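Local coordinates for protein alpha-L-rhamnosidase (Klebsiella oxytoca, PDB 4XHC) that probably releases terminal alpha-L-rhamnose from rhamnosides by hydrolysis as a family GH78 glycosidase, and binds rhamnose in its pocket, at residues A[241-249]-A[283-291]; A[302-312]-A[328-339]. All blocks are in the same frame, centred on the assembly; numbering follows the deposited sequence.

Interaction 1: residues A[241-249]-A[283-291]; sequences RDRRLWLGD and MVSANVFVQ. With RAM (alpha-L-rhamnopyranose), chain C.
The indole of Trp246 is sandwiched between Asn287 and the bound rhamnose: CB of Asn287 lies over the five-membered ring, 3.6 Å from its centroid in a CH-pi contact, while C5 of the sugar covers the opposite face, offset toward the rim. Beside it, CD of Arg244 sits over a face of the Phe289 ring, a second CH-pi contact 3.7 Å from the centroid; the guanidinium plane is turned 26° from that ring. Both pairs lie at a short antiparallel pairing of 245-246 with 287-289, Arg244 just before the first strand, on the pocket wall of the six-hairpin glycosidase domain. With CG between its backbone N and carbonyl carbon (chi1 62°), Asn287 lies alongside the indole and its ND2 also reaches the six-membered ring; Asp297 binds this ND2. Asn287 OD1 accepts from Arg244 NE at 3.0 Å, the donor standing well above the carbonyl plane. Asp119 and Pro118 of the second subunit pack on Arg244 and Phe289, respectively. Backbone bonds close the pairing, Val288 N to Leu245 O and Leu247 N to Ala286 O. Trp246 is the N-cap residue of helix 247-259, whose first turn carries Asp249 to the sugar. There the carboxylate takes two hydroxyls, O4 on Asp249 OD1 at 2.6 Å and O3 on Asp249 OD2 at 2.8 Å.

Interaction 2: residues A[302-312]-A[328-339]; sequences FDYSLFFVDVL and LWPTARRQVELA. With RAM (alpha-L-rhamnopyranose), chain C.
Ala332 sits between Val309 and Leu312, its CB 4.0 Å from both Val309 CG2 and Leu312 CD2, at the apolar centre of two roughly antiparallel helices of the six-hairpin domain. Their segment axes approach to 8.2 Å with an angle of 144° between directions. Phe308 is a knob in the hole formed by Leu328, Thr331, Ala332 and Gln335; CG anti to the backbone N (chi1 -171°) sends its ring across to the other helix. Thr331 CG2 lies over one face, 3.8 Å from the ring centroid, and Leu328 O meets the edge. At the other end, CB of Ala339 is touched by Leu306 CD2 at 3.6 Å and by Phe302 CE1, and Ala339 O lies at the edge of the Phe302 ring. Gln335 forms the polar edge: a bend at chi2 (-40°) folds its amide back so that NE2 reaches Thr331 O, which also accepts from Gln335 N on the opposite face of its plane; Gly282 O is a further partner of NE2. Across the helix interface, Ser305 OG donates to Gln335 OE1 at 2.7 Å, in the carbonyl plane and on a lone pair. From helix 302-312 the side chain of Tyr304 extends to the pocket, where its OH donates to rhamnose O4 at 2.6 Å.

Both contacts are buried, but interaction 1 lies nearer the centre of the chain and pairs short strands through backbone bonds and CH-pi contacts, whereas interaction 2 is chiefly apolar helix packing with one polar edge. Interaction 1 borders the second subunit at one end; no other chain of the assembly touches interaction 2. They touch directly. The amide of Val284 probably donates to Gln335 OE1, its N 3.1 Å from that oxygen, adding a second donor there, and Leu247 CD1 packs on Tyr304 O. At the rhamnose they converge on O4, held by Asp249 from 241-249 and Tyr304 from 302-312; Glu506, Tyr518, His528 and Trp361 also bind the sugar.

Interaction 1: residues A[241-249]-A[283-291]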
loop_
_atom_site.group_PDB
_atom_site.type_symbol
_atom_site.label_atom_id
_atom_site.label_comp_id
_atom_site.label_asym_id
_atom_site.label_seq_id
_atom_site.Cartn_x
_atom_site.Cartn_y
_atom_site.Cartn_z
ATOM N N ARG A 241 7.382 12.875 -12.521
ATOM C CA ARG A 241 8.775 12.505 -12.465
ATOM C C ARG A 241 9.550 13.620 -13.201
ATOM O O ARG A 241 9.128 13.985 -14.298
ATOM C CB ARG A 241 8.916 11.170 -13.181
ATOM C CG ARG A 241 10.332 10.665 -13.224
ATOM C CD ARG A 241 10.598 9.748 -14.397
ATOM N NE ARG A 241 10.444 10.409 -15.677
ATOM C CZ ARG A 241 11.253 11.337 -16.154
ATOM N NH1 ARG A 241 12.276 11.796 -15.460
ATOM N NH2 ARG A 241 11.009 11.834 -17.340
ATOM N N ASP A 242 10.655 14.168 -12.677
ATOM C CA ASP A 242 11.378 13.731 -11.476
ATOM C C ASP A 242 11.010 14.519 -10.226
ATOM O O ASP A 242 11.637 14.321 -9.185
ATOM C CB ASP A 242 12.890 13.971 -11.637
ATOM C CG ASP A 242 13.467 13.361 -12.890
ATOM O OD1 ASP A 242 13.548 12.118 -12.968
ATOM O OD2 ASP A 242 13.879 14.130 -13.789
ATOM N N ARG A 243 10.050 15.435 -10.331
ATOM C CA ARG A 243 9.653 16.306 -9.204
ATOM C C ARG A 243 10.814 17.105 -8.624
ATOM O O ARG A 243 10.903 17.278 -7.413
ATOM C CB ARG A 243 9.024 15.491 -8.076
ATOM C CG ARG A 243 8.061 14.434 -8.556
ATOM C CD ARG A 243 7.417 13.715 -7.394
ATOM N NE ARG A 243 6.446 12.736 -7.875
ATOM C CZ ARG A 243 5.453 12.247 -7.148
ATOM N NH1 ARG A 243 5.297 12.629 -5.892
ATOM N NH2 ARG A 243 4.600 11.384 -7.685
ATOM N N ARG A 244 11.682 17.611 -9.494
ATOM C CA ARG A 244 12.973 18.101 -9.060
ATOM C C ARG A 244 13.461 19.280 -9.879
ATOM O O ARG A 244 13.195 19.381 -11.078
ATOM C CB ARG A 244 13.975 16.955 -9.179
ATOM C CG ARG A 244 15.262 17.194 -8.436
ATOM C CD ARG A 244 15.887 15.901 -7.943
ATOM N NE ARG A 244 16.706 15.224 -8.947
ATOM C CZ ARG A 244 16.508 13.989 -9.396
ATOM N NH1 ARG A 244 15.491 13.242 -8.959
ATOM N NH2 ARG A 244 17.335 13.492 -10.299
ATOM N N LEU A 245 14.210 20.156 -9.220
ATOM C CA LEU A 245 14.797 21.339 -9.849
ATOM C C LEU A 245 16.063 21.010 -10.641
ATOM O O LEU A 245 17.064 20.610 -10.056
ATOM C CB LEU A 245 15.135 22.359 -8.757
ATOM C CG LEU A 245 15.812 23.672 -9.151
ATOM C CD1 LEU A 245 14.932 24.495 -10.084
ATOM C CD2 LEU A 245 16.159 24.468 -7.899
ATOM N N TRP A 246 16.015 21.182 -11.964
ATOM C CA TRP A 246 17.196 21.042 -12.846
ATOM C C TRP A 246 17.520 22.383 -13.504
ATOM O O TRP A 246 16.622 23.169 -13.809
ATOM C CB TRP A 246 16.947 20.021 -13.963
ATOM C CG TRP A 246 16.894 18.572 -13.561
ATOM C CD1 TRP A 246 15.851 17.927 -12.969
ATOM C CD2 TRP A 246 17.897 17.579 -13.786
ATOM N NE1 TRP A 246 16.154 16.598 -12.788
ATOM C CE2 TRP A 246 17.403 16.358 -13.285
ATOM C CE3 TRP A 246 19.170 17.600 -14.354
ATOM C CZ2 TRP A 246 18.137 15.169 -13.332
ATOM C CZ3 TRP A 246 19.906 16.414 -14.394
ATOM C CH2 TRP A 246 19.383 15.219 -13.890
ATOM N N LEU A 247 18.794 22.633 -13.774
ATOM C CA LEU A 247 19.207 23.960 -14.236
ATOM C C LEU A 247 18.787 24.269 -15.678
ATOM O O LEU A 247 18.373 25.377 -15.973
ATOM C CB LEU A 247 20.715 24.160 -14.066
ATOM C CG LEU A 247 21.042 25.421 -13.259
ATOM C CD1 LEU A 247 22.442 25.349 -12.669
ATOM C CD2 LEU A 247 20.859 26.674 -14.102
ATOM N N GLY A 248 18.886 23.296 -16.571
ATOM C CA GLY A 248 18.472 23.500 -17.957
ATOM C C GLY A 248 16.994 23.820 -18.035
ATOM O O GLY A 248 16.576 24.714 -18.788
ATOM N N ASP A 249 16.206 23.083 -17.245
ATOM C CA ASP A 249 14.756 23.255 -17.200
ATOM C C ASP A 249 14.400 24.623 -16.611
ATOM O O ASP A 249 13.607 25.372 -17.182
ATOM C CB ASP A 249 14.107 22.124 -16.392
ATOM C CG ASP A 249 14.353 20.748 -17.003
ATOM O OD1 ASP A 249 15.525 20.332 -17.073
ATOM O OD2 ASP A 249 13.375 20.074 -17.408
ATOM N N MET A 283 31.927 24.184 -8.817
ATOM C CA MET A 283 30.951 23.867 -9.876
ATOM C C MET A 283 29.552 23.547 -9.337
ATOM O O MET A 283 29.396 22.753 -8.411
ATOM C CB MET A 283 31.420 22.689 -10.749
ATOM C CG MET A 283 30.648 22.563 -12.062
ATOM S SD MET A 283 31.265 21.207 -13.063
ATOM C CE MET A 283 30.114 21.179 -14.444
ATOM N N VAL A 284 28.543 24.152 -9.949
ATOM C CA VAL A 284 27.164 23.910 -9.561
ATOM C C VAL A 284 26.681 22.577 -10.132
ATOM O O VAL A 284 27.137 22.141 -11.189
ATOM C CB VAL A 284 26.211 25.044 -10.014
ATOM C CG1 VAL A 284 26.659 26.384 -9.463
ATOM C CG2 VAL A 284 26.094 25.094 -11.528
ATOM N N SER A 285 25.781 21.926 -9.403
ATOM C CA SER A 285 25.224 20.654 -9.823
ATOM C C SER A 285 24.195 20.834 -10.922
ATOM O O SER A 285 23.711 21.940 -11.168
ATOM C CB SER A 285 24.605 19.936 -8.626
ATOM O OG SER A 285 25.590 19.761 -7.623
ATOM N N ALA A 286 23.868 19.735 -11.584
ATOM C CA ALA A 286 22.871 19.754 -12.637
ATOM C C ALA A 286 21.472 19.907 -12.045
ATOM O O ALA A 286 20.595 20.512 -12.673
ATOM C CB ALA A 286 22.956 18.487 -13.466
ATOM N N ASN A 287 21.276 19.360 -10.842
ATOM C CA ASN A 287 19.987 19.422 -10.145
ATOM C C ASN A 287 20.125 19.425 -8.620
ATOM O O ASN A 287 21.155 19.003 -8.076
ATOM C CB ASN A 287 19.113 18.248 -10.570
ATOM C CG ASN A 287 19.727 16.915 -10.213
ATOM O OD1 ASN A 287 19.459 16.373 -9.161
ATOM N ND2 ASN A 287 20.568 16.393 -11.084
ATOM N N VAL A 288 19.070 19.878 -7.943
ATOM C CA VAL A 288 19.079 20.031 -6.494
ATOM C C VAL A 288 17.861 19.356 -5.854
ATOM O O VAL A 288 16.736 19.496 -6.337
ATOM C CB VAL A 288 19.100 21.522 -6.119
ATOM C CG1 VAL A 288 19.079 21.714 -4.615
ATOM C CG2 VAL A 288 20.336 22.183 -6.682
ATOM N N PHE A 289 18.095 18.622 -4.770
ATOM C CA PHE A 289 17.018 18.084 -3.948
ATOM C C PHE A 289 16.696 19.080 -2.839
ATOM O O PHE A 289 17.564 19.847 -2.422
ATOM C CB PHE A 289 17.434 16.744 -3.326
ATOM C CG PHE A 289 17.777 15.683 -4.337
ATOM C CD1 PHE A 289 16.810 14.812 -4.798
ATOM C CD2 PHE A 289 19.068 15.569 -4.833
ATOM C CE1 PHE A 289 17.122 13.845 -5.737
ATOM C CE2 PHE A 289 19.385 14.608 -5.772
ATOM C CZ PHE A 289 18.412 13.743 -6.226
ATOM N N VAL A 290 15.454 19.074 -2.360
ATOM C CA VAL A 290 15.067 19.935 -1.223
ATOM C C VAL A 290 14.297 19.181 -0.134
ATOM O O VAL A 290 13.629 19.797 0.700
ATOM C CB VAL A 290 14.242 21.159 -1.679
ATOM C CG1 VAL A 290 15.061 22.040 -2.600
ATOM C CG2 VAL A 290 12.945 20.731 -2.357
ATOM N N GLN A 291 14.396 17.849 -0.146
ATOM C CA GLN A 291 13.800 17.013 0.888
ATOM C C GLN A 291 14.712 15.829 1.201
ATOM O O GLN A 291 15.202 15.175 0.281
ATOM C CB GLN A 291 12.439 16.530 0.429
ATOM C CG GLN A 291 11.376 17.612 0.496
ATOM C CD GLN A 291 10.005 17.088 0.136
ATOM O OE1 GLN A 291 9.808 16.516 -0.935
ATOM N NE2 GLN A 291 9.051 17.268 1.036
HETATM C C1 RAM C . 16.075 14.181 -17.415
HETATM C C2 RAM C . 14.885 15.119 -17.464
HETATM C C3 RAM C . 15.304 16.534 -17.113
HETATM C C4 RAM C . 16.625 16.849 -17.793
HETATM C C5 RAM C . 17.710 15.983 -17.174
HETATM C C6 RAM C . 18.808 15.618 -18.141
HETATM O O1 RAM C . 15.672 13.009 -16.823
HETATM O O2 RAM C . 14.410 15.096 -18.800
HETATM O O3 RAM C . 14.311 17.474 -17.528
HETATM O O4 RAM C . 16.965 18.210 -17.609
HETATM O O5 RAM C . 17.141 14.755 -16.668
#

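Interaction 2: residues A[302-312]-A[328-339]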
loop_
_atom_site.group_PDB
_atom_site.type_symbol
_atom_site.label_atom_id
_atom_site.label_comp_id
_atom_site.label_asym_id
_atom_site.label_seq_id
_atom_site.Cartn_x
_atom_site.Cartn_y
_atom_site.Cartn_z
ATOM N N PHE A 302 28.352 20.020 -18.196
ATOM C CA PHE A 302 29.025 21.183 -18.766
ATOM C C PHE A 302 28.041 22.300 -19.101
ATOM O O PHE A 302 28.265 23.451 -18.725
ATOM C CB PHE A 302 29.777 20.736 -20.012
ATOM C CG PHE A 302 30.594 21.814 -20.685
ATOM C CD1 PHE A 302 31.879 22.120 -20.244
ATOM C CD2 PHE A 302 30.105 22.463 -21.813
ATOM C CE1 PHE A 302 32.647 23.072 -20.894
ATOM C CE2 PHE A 302 30.862 23.423 -22.455
ATOM C CZ PHE A 302 32.136 23.728 -21.998
ATOM N N ASP A 303 26.949 21.957 -19.783
ATOM C CA ASP A 303 26.004 22.969 -20.271
ATOM C C ASP A 303 25.135 23.551 -19.164
ATOM O O ASP A 303 24.970 24.770 -19.079
ATOM C CB ASP A 303 25.146 22.475 -21.466
ATOM C CG ASP A 303 24.382 21.174 -21.194
ATOM O OD1 ASP A 303 24.794 20.366 -20.328
ATOM O OD2 ASP A 303 23.383 20.928 -21.910
ATOM N N TYR A 304 24.603 22.686 -18.306
ATOM C CA TYR A 304 23.770 23.128 -17.188
ATOM C C TYR A 304 24.525 24.030 -16.210
ATOM O O TYR A 304 23.953 24.979 -15.671
ATOM C CB TYR A 304 23.179 21.920 -16.451
ATOM C CG TYR A 304 21.974 21.303 -17.128
ATOM C CD1 TYR A 304 21.779 21.427 -18.500
ATOM C CD2 TYR A 304 21.048 20.572 -16.402
ATOM C CE1 TYR A 304 20.685 20.871 -19.117
ATOM C CE2 TYR A 304 19.958 20.000 -17.025
ATOM C CZ TYR A 304 19.788 20.154 -18.380
ATOM O OH TYR A 304 18.707 19.606 -19.022
ATOM N N SER A 305 25.804 23.745 -15.993
ATOM C CA SER A 305 26.645 24.622 -15.177
ATOM C C SER A 305 26.738 26.020 -15.792
ATOM O O SER A 305 26.477 27.011 -15.127
ATOM C CB SER A 305 28.050 24.029 -14.997
ATOM O OG SER A 305 28.979 25.041 -14.659
ATOM N N LEU A 306 27.090 26.080 -17.070
ATOM C CA LEU A 306 27.175 27.355 -17.778
ATOM C C LEU A 306 25.849 28.111 -17.827
ATOM O O LEU A 306 25.846 29.334 -17.905
ATOM C CB LEU A 306 27.678 27.146 -19.202
ATOM C CG LEU A 306 29.169 26.862 -19.317
ATOM C CD1 LEU A 306 29.486 26.167 -20.632
ATOM C CD2 LEU A 306 29.977 28.146 -19.167
ATOM N N PHE A 307 24.728 27.390 -17.790
ATOM C CA PHE A 307 23.420 28.030 -17.851
ATOM C C PHE A 307 23.108 28.836 -16.599
ATOM O O PHE A 307 22.241 29.706 -16.636
ATOM C CB PHE A 307 22.291 27.019 -18.102
ATOM C CG PHE A 307 22.266 26.435 -19.496
ATOM C CD1 PHE A 307 22.645 27.175 -20.603
ATOM C CD2 PHE A 307 21.805 25.143 -19.696
ATOM C CE1 PHE A 307 22.607 26.620 -21.872
ATOM C CE2 PHE A 307 21.752 24.585 -20.964
ATOM C CZ PHE A 307 22.157 25.324 -22.054
ATOM N N PHE A 308 23.816 28.573 -15.508
ATOM C CA PHE A 308 23.712 29.436 -14.341
ATOM C C PHE A 308 23.933 30.898 -14.738
ATOM O O PHE A 308 23.239 31.800 -14.254
ATOM C CB PHE A 308 24.724 29.032 -13.270
ATOM C CG PHE A 308 24.537 29.748 -11.963
ATOM C CD1 PHE A 308 23.681 29.238 -10.996
ATOM C CD2 PHE A 308 25.202 30.941 -11.703
ATOM C CE1 PHE A 308 23.501 29.901 -9.792
ATOM C CE2 PHE A 308 25.024 31.607 -10.503
ATOM C CZ PHE A 308 24.176 31.085 -9.546
ATOM N N VAL A 309 24.883 31.131 -15.639
ATOM C CA VAL A 309 25.180 32.482 -16.084
ATOM C C VAL A 309 23.983 33.089 -16.798
ATOM O O VAL A 309 23.622 34.243 -16.526
ATOM C CB VAL A 309 26.384 32.533 -17.043
ATOM C CG1 VAL A 309 26.643 33.962 -17.505
ATOM C CG2 VAL A 309 27.621 31.950 -16.379
ATOM N N ASP A 310 23.376 32.333 -17.715
ATOM C CA ASP A 310 22.286 32.894 -18.515
ATOM C C ASP A 310 21.030 33.112 -17.660
ATOM O O ASP A 310 20.317 34.101 -17.852
ATOM C CB ASP A 310 21.985 32.045 -19.759
ATOM C CG ASP A 310 21.085 32.778 -20.784
ATOM O OD1 ASP A 310 21.308 33.975 -21.097
ATOM O OD2 ASP A 310 20.139 32.142 -21.279
ATOM N N VAL A 311 20.778 32.223 -16.702
ATOM C CA VAL A 311 19.647 32.415 -15.792
ATOM C C VAL A 311 19.831 33.685 -14.959
ATOM O O VAL A 311 18.881 34.444 -14.777
ATOM C CB VAL A 311 19.423 31.210 -14.849
ATOM C CG1 VAL A 311 18.280 31.502 -13.885
ATOM C CG2 VAL A 311 19.119 29.955 -15.654
ATOM N N LEU A 312 21.042 33.900 -14.449
ATOM C CA LEU A 312 21.334 35.098 -13.659
ATOM C C LEU A 312 21.181 36.357 -14.502
ATOM O O LEU A 312 20.611 37.347 -14.043
ATOM C CB LEU A 312 22.741 35.035 -13.065
ATOM C CG LEU A 312 23.123 36.125 -12.054
ATOM C CD1 LEU A 312 22.175 36.160 -10.870
ATOM C CD2 LEU A 312 24.547 35.921 -11.559
ATOM N N LEU A 328 25.654 36.899 -6.403
ATOM C CA LEU A 328 25.826 35.616 -7.063
ATOM C C LEU A 328 26.779 35.625 -8.258
ATOM O O LEU A 328 27.044 34.567 -8.834
ATOM C CB LEU A 328 24.456 35.077 -7.500
ATOM C CG LEU A 328 23.502 34.713 -6.355
ATOM C CD1 LEU A 328 22.251 34.038 -6.897
ATOM C CD2 LEU A 328 24.181 33.814 -5.331
ATOM N N TRP A 329 27.286 36.798 -8.634
ATOM C CA TRP A 329 28.212 36.910 -9.763
ATOM C C TRP A 329 29.436 35.983 -9.629
ATOM O O TRP A 329 29.775 35.288 -10.581
ATOM C CB TRP A 329 28.626 38.370 -9.987
ATOM C CG TRP A 329 29.911 38.551 -10.750
ATOM C CD1 TRP A 329 31.061 39.117 -10.289
ATOM C CD2 TRP A 329 30.170 38.158 -12.105
ATOM N NE1 TRP A 329 32.020 39.099 -11.269
ATOM C CE2 TRP A 329 31.498 38.516 -12.393
ATOM C CE3 TRP A 329 29.407 37.530 -13.095
ATOM C CZ2 TRP A 329 32.083 38.278 -13.633
ATOM C CZ3 TRP A 329 29.991 37.285 -14.325
ATOM C CH2 TRP A 329 31.318 37.660 -14.584
ATOM N N PRO A 330 30.102 35.967 -8.460
ATOM C CA PRO A 330 31.220 35.028 -8.302
ATOM C C PRO A 330 30.886 33.576 -8.635
ATOM O O PRO A 330 31.716 32.888 -9.220
ATOM C CB PRO A 330 31.599 35.182 -6.827
ATOM C CG PRO A 330 31.243 36.599 -6.500
ATOM C CD PRO A 330 30.040 36.938 -7.344
ATOM N N THR A 331 29.690 33.108 -8.281
ATOM C CA THR A 331 29.268 31.760 -8.670
ATOM C C THR A 331 29.242 31.637 -10.211
ATOM O O THR A 331 29.791 30.686 -10.774
ATOM C CB THR A 331 27.891 31.367 -8.057
ATOM O OG1 THR A 331 27.987 31.286 -6.632
ATOM C CG2 THR A 331 27.426 30.004 -8.548
ATOM N N ALA A 332 28.622 32.610 -10.884
ATOM C CA ALA A 332 28.540 32.623 -12.352
ATOM C C ALA A 332 29.921 32.622 -12.981
ATOM O O ALA A 332 30.208 31.797 -13.851
ATOM C CB ALA A 332 27.761 33.832 -12.836
ATOM N N ARG A 333 30.773 33.542 -12.529
ATOM C CA ARG A 333 32.140 33.650 -13.025
ATOM C C ARG A 333 32.907 32.338 -12.888
ATOM O O ARG A 333 33.670 31.969 -13.779
ATOM C CB ARG A 333 32.897 34.753 -12.282
ATOM C CG ARG A 333 34.351 34.921 -12.711
ATOM C CD ARG A 333 35.072 35.909 -11.824
ATOM N NE ARG A 333 35.152 35.418 -10.454
ATOM C CZ ARG A 333 35.233 36.186 -9.368
ATOM N NH1 ARG A 333 35.244 37.512 -9.452
ATOM N NH2 ARG A 333 35.299 35.621 -8.174
ATOM N N ARG A 334 32.719 31.642 -11.769
ATOM C CA ARG A 334 33.432 30.386 -11.519
ATOM C C ARG A 334 33.022 29.289 -12.505
ATOM O O ARG A 334 33.840 28.437 -12.863
ATOM C CB ARG A 334 33.194 29.917 -10.082
ATOM C CG ARG A 334 34.073 28.759 -9.639
ATOM C CD ARG A 334 35.342 29.221 -8.935
ATOM N NE ARG A 334 36.184 28.068 -8.613
ATOM C CZ ARG A 334 37.077 27.512 -9.438
ATOM N NH1 ARG A 334 37.299 28.009 -10.653
ATOM N NH2 ARG A 334 37.766 26.445 -9.046
ATOM N N GLN A 335 31.767 29.310 -12.950
ATOM C CA GLN A 335 31.308 28.318 -13.921
ATOM C C GLN A 335 32.051 28.494 -15.243
ATOM O O GLN A 335 32.380 27.518 -15.916
ATOM C CB GLN A 335 29.792 28.405 -14.153
ATOM C CG GLN A 335 28.920 28.271 -12.907
ATOM C CD GLN A 335 29.403 27.213 -11.922
ATOM O OE1 GLN A 335 29.377 26.023 -12.212
ATOM N NE2 GLN A 335 29.814 27.646 -10.739
ATOM N N VAL A 336 32.331 29.748 -15.591
ATOM C CA VAL A 336 33.092 30.064 -16.789
ATOM C C VAL A 336 34.559 29.677 -16.635
ATOM O O VAL A 336 35.117 29.100 -17.547
ATOM C CB VAL A 336 32.972 31.555 -17.148
ATOM C CG1 VAL A 336 33.827 31.883 -18.359
ATOM C CG2 VAL A 336 31.520 31.925 -17.412
ATOM N N GLU A 337 35.187 29.999 -15.505
ATOM C CA GLU A 337 36.596 29.631 -15.264
ATOM C C GLU A 337 36.751 28.132 -15.514
ATOM O O GLU A 337 37.635 27.706 -16.245
ATOM C CB GLU A 337 37.068 29.966 -13.822
ATOM C CG GLU A 337 37.381 31.437 -13.481
ATOM C CD GLU A 337 37.538 31.704 -11.952
ATOM O OE1 GLU A 337 38.031 30.814 -11.218
ATOM O OE2 GLU A 337 37.171 32.801 -11.457
ATOM N N LEU A 338 35.862 27.341 -14.920
ATOM C CA LEU A 338 35.931 25.876 -15.018
ATOM C C LEU A 338 35.641 25.363 -16.422
ATOM O O LEU A 338 36.377 24.525 -16.938
ATOM C CB LEU A 338 34.979 25.220 -14.027
ATOM C CG LEU A 338 35.381 25.394 -12.560
ATOM C CD1 LEU A 338 34.221 24.998 -11.664
ATOM C CD2 LEU A 338 36.634 24.585 -12.226
ATOM N N ALA A 339 34.595 25.880 -17.052
ATOM C CA ALA A 339 34.284 25.491 -18.426
ATOM C C ALA A 339 35.443 25.753 -19.411
ATOM O O ALA A 339 35.762 24.899 -20.234
ATOM C CB ALA A 339 33.018 26.184 -18.897
HETATM C C1 RAM C . 16.075 14.181 -17.415
HETATM C C2 RAM C . 14.885 15.119 -17.464
HETATM C C3 RAM C . 15.304 16.534 -17.113
HETATM C C4 RAM C . 16.625 16.849 -17.793
HETATM C C5 RAM C . 17.710 15.983 -17.174
HETATM C C6 RAM C . 18.808 15.618 -18.141
HETATM O O1 RAM C . 15.672 13.009 -16.823
HETATM O O2 RAM C . 14.410 15.096 -18.800
HETATM O O3 RAM C . 14.311 17.474 -17.528
HETATM O O4 RAM C . 16.965 18.210 -17.609
HETATM O O5 RAM C . 17.141 14.755 -16.668
#